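Local coordinates for putative sugar phosphate isomerase (Acidithiobacillus ferrooxidans, PDB 3L2H), which is a metal-binding protein of the cupin family, probably a sugar phosphate isomerase, at residues L138-N142 with G143-L147. Numbering follows the deposited sequence. Where two conformers were deposited one is given.
Sequences LYRNN and GEWNL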
ATOM      1  N   LEU B 138       1.639 -17.432  12.291  1.00 15.43           N
ATOM      2  CA  LEU B 138       2.173 -16.151  12.747  1.00 16.13           C
ATOM      3  C   LEU B 138       1.498 -14.988  12.002  1.00 16.59           C
ATOM      4  O   LEU B 138       1.508 -14.976  10.800  1.00 16.67           O
ATOM      5  CB  LEU B 138       3.653 -16.078  12.476  1.00 17.21           C
ATOM      6  CG  LEU B 138       4.341 -14.728  12.716  1.00 18.07           C
ATOM      7  CD1 LEU B 138       4.373 -14.388  14.180  1.00 17.45           C
ATOM      8  CD2 LEU B 138       5.757 -14.762  12.112  1.00 18.17           C
ATOM      9  N   TYR B 139       0.955 -14.023  12.742  1.00 16.30           N
ATOM     10  CA  TYR B 139       0.392 -12.838  12.165  1.00 15.70           C
ATOM     11  C   TYR B 139       1.388 -11.753  12.523  1.00 16.52           C
ATOM     12  O   TYR B 139       1.667 -11.557  13.713  1.00 16.40           O
ATOM     13  CB  TYR B 139      -0.943 -12.510  12.794  1.00 15.41           C
ATOM     14  CG  TYR B 139      -2.013 -13.557  12.679  1.00 15.15           C
ATOM     15  CD1 TYR B 139      -2.873 -13.593  11.592  1.00 15.32           C
ATOM     16  CD2 TYR B 139      -2.186 -14.495  13.687  1.00 15.00           C
ATOM     17  CE1 TYR B 139      -3.889 -14.593  11.526  1.00 15.03           C
ATOM     18  CE2 TYR B 139      -3.133 -15.470  13.617  1.00 14.79           C
ATOM     19  CZ  TYR B 139      -4.019 -15.488  12.537  1.00 14.76           C
ATOM     20  OH  TYR B 139      -4.980 -16.452  12.537  1.00 14.66           O
ATOM     21  N   ARG B 140       1.986 -11.109  11.511  1.00 16.25           N
ATOM     22  CA  ARG B 140       2.940 -10.050  11.765  1.00 16.83           C
ATOM     23  C   ARG B 140       2.362  -8.755  11.213  1.00 15.98           C
ATOM     24  O   ARG B 140       2.061  -8.657  10.045  1.00 15.25           O
ATOM     25  CB  ARG B 140       4.297 -10.353  11.139  1.00 17.54           C
ATOM     26  CG  ARG B 140       5.333  -9.316  11.547  1.00 18.37           C
ATOM     27  CD  ARG B 140       6.733  -9.601  10.954  1.00 20.01           C
ATOM     28  NE  ARG B 140       6.736  -9.893   9.543  1.00 20.21           N
ATOM     29  CZ  ARG B 140       6.585  -8.977   8.599  1.00 21.85           C
ATOM     30  NH1 ARG B 140       6.360  -7.717   8.928  1.00 22.75           N
ATOM     31  NH2 ARG B 140       6.559  -9.335   7.324  1.00 22.78           N
ATOM     32  N   ASN B 141       2.230  -7.789  12.092  1.00 16.63           N
ATOM     33  CA  ASN B 141       1.522  -6.536  11.829  1.00 16.03           C
ATOM     34  C   ASN B 141       2.313  -5.372  12.364  1.00 16.99           C
ATOM     35  O   ASN B 141       2.179  -4.990  13.513  1.00 14.41           O
ATOM     36  CB  ASN B 141       0.103  -6.624  12.442  1.00 15.77           C
ATOM     37  CG  ASN B 141      -0.793  -7.598  11.648  1.00 15.23           C
ATOM     38  OD1 ASN B 141      -0.961  -7.417  10.418  1.00 15.30           O
ATOM     39  ND2 ASN B 141      -1.326  -8.617  12.297  1.00 13.60           N
ATOM     40  N   ASN B 142       3.111  -4.774  11.476  1.00 18.29           N
ATOM     41  CA  ASN B 142       3.993  -3.681  11.880  1.00 20.73           C
ATOM     42  C   ASN B 142       4.660  -3.863  13.238  1.00 22.99           C
ATOM     43  O   ASN B 142       4.456  -3.054  14.153  1.00 24.47           O
ATOM     44  CB  ASN B 142       3.194  -2.393  11.991  1.00 21.53           C
ATOM     45  CG  ASN B 142       2.889  -1.801  10.645  1.00 22.41           C
ATOM     46  OD1 ASN B 142       3.609  -0.887  10.212  1.00 25.08           O
ATOM     47  ND2 ASN B 142       1.899  -2.321   9.960  1.00 19.09           N
ATOM     48  N   GLY B 143       5.421  -4.888  13.486  1.00 23.65           N
ATOM     49  CA  GLY B 143       5.997  -4.796  14.867  1.00 24.92           C
ATOM     50  C   GLY B 143       5.216  -5.492  15.977  1.00 23.83           C
ATOM     51  O   GLY B 143       5.774  -5.718  17.046  1.00 25.52           O
ATOM     52  N   GLU B 144       3.940  -5.799  15.738  0.50 22.21           N
ATOM     53  CA  GLU B 144       3.184  -6.671  16.596  0.50 21.08           C
ATOM     54  C   GLU B 144       3.320  -8.075  15.994  0.50 19.73           C
ATOM     55  O   GLU B 144       2.839  -8.310  14.885  0.50 18.84           O
ATOM     56  CB  GLU B 144       1.716  -6.251  16.666  0.50 21.29           C
ATOM     57  CG  GLU B 144       1.494  -4.929  17.386  0.50 21.69           C
ATOM     58  CD  GLU B 144       2.053  -4.982  18.789  0.50 22.15           C
ATOM     59  OE1 GLU B 144       1.648  -5.888  19.554  0.50 21.65           O
ATOM     60  OE2 GLU B 144       2.918  -4.142  19.104  0.50 22.60           O
ATOM     61  N   TRP B 145       3.999  -8.989  16.687  1.00 18.08           N
ATOM     62  CA  TRP B 145       4.124 -10.368  16.200  1.00 17.52           C
ATOM     63  C   TRP B 145       3.237 -11.232  17.089  1.00 15.90           C
ATOM     64  O   TRP B 145       3.382 -11.199  18.328  1.00 13.68           O
ATOM     65  CB  TRP B 145       5.549 -10.892  16.275  1.00 18.70           C
ATOM     66  CG  TRP B 145       6.558 -10.196  15.424  1.00 20.60           C
ATOM     67  CD1 TRP B 145       6.800  -8.870  15.356  1.00 21.93           C
ATOM     68  CD2 TRP B 145       7.487 -10.822  14.560  1.00 21.80           C
ATOM     69  NE1 TRP B 145       7.842  -8.616  14.490  1.00 22.68           N
ATOM     70  CE2 TRP B 145       8.280  -9.797  13.979  1.00 22.39           C
ATOM     71  CE3 TRP B 145       7.747 -12.140  14.237  1.00 22.80           C
ATOM     72  CZ2 TRP B 145       9.299 -10.052  13.089  1.00 23.45           C
ATOM     73  CZ3 TRP B 145       8.788 -12.405  13.307  1.00 24.21           C
ATOM     74  CH2 TRP B 145       9.541 -11.361  12.760  1.00 23.42           C
ATOM     75  N   ASN B 146       2.294 -11.942  16.472  1.00 14.88           N
ATOM     76  CA  ASN B 146       1.312 -12.730  17.211  1.00 15.12           C
ATOM     77  C   ASN B 146       1.345 -14.188  16.710  1.00 15.39           C
ATOM     78  O   ASN B 146       1.019 -14.435  15.578  1.00 16.79           O
ATOM     79  CB  ASN B 146      -0.126 -12.197  17.040  1.00 14.44           C
ATOM     80  CG  ASN B 146      -0.428 -10.893  17.747  1.00 15.67           C
ATOM     81  OD1 ASN B 146      -1.567 -10.373  17.568  1.00 15.88           O
ATOM     82  ND2 ASN B 146       0.507 -10.356  18.561  1.00 13.28           N
ATOM     83  N   LEU B 147       1.756 -15.137  17.560  1.00 15.22           N
ATOM     84  CA  LEU B 147       1.872 -16.549  17.190  1.00 14.82           C
ATOM     85  C   LEU B 147       0.715 -17.307  17.859  1.00 14.45           C
ATOM     86  O   LEU B 147       0.529 -17.210  19.070  1.00 13.57           O
ATOM     87  CB  LEU B 147       3.209 -17.105  17.621  1.00 15.02           C
ATOM     88  CG  LEU B 147       3.672 -18.465  17.084  1.00 15.00           C
ATOM     89  CD1 LEU B 147       3.927 -18.435  15.560  1.00 15.52           C
ATOM     90  CD2 LEU B 147       4.909 -18.889  17.876  1.00 15.29           C
TER
HETATM   91  O   HOH W   1       6.725  -6.052  11.184  1.00 25.70           O
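Arg-140 NH1 donates a hydrogen bond of 2.8 Å to a water oxygen lying in the guanidinium plane, and a second to Leu-124 O; the same water accepts from Gly-143 N and so ties the side chain to the turn. NH2 forms a salt bridge with Glu-68. With CG anti to the backbone N (chi1 -173°), the Arg-140 chain runs alongside Trp-145, both pointing the same way, before bending at chi3. Its CD rests over one indole face, 3.6 Å from the centroid of the Trp-145 six-membered ring, a CH-pi contact. The guanidinium lies farther on, its plane turned 53° from the ring; Arg-140 CZ is 5.8 Å from the same Trp-145 centroid, so any cation-pi attraction is at most weak. Leu-138 CD2 meets Trp-145 CE3 obliquely at 3.9 Å. An alanine in place of Trp-145 would probably leave the Arg-140 methylenes and the Leu-138 methyl without their shared apolar surface, the guanidinium being held by its polar partners alone. These side chains lie on one face of a beta hairpin with a two-residue loop, whose type I' turn has Asn-142 and Gly-143 at its corners; a side chain at Gly-143 would jam against Asn-142 O. Glu-144 N to Asn-141 O (3.0 Å) closes the turn, and Asn-141 N donates back to Glu-144 O. Tyr-139 and Asn-146 form the next hydrogen-bonded pair, N to O 2.9 Å in both directions. On the other face, Tyr-139 stacks on Tyr-139 of the second subunit, and its OH bonds Asn-146 OD1 of that subunit. Residues Trp-145 to Leu-147 pair with a strand of the second subunit, carrying the sheet across the interface.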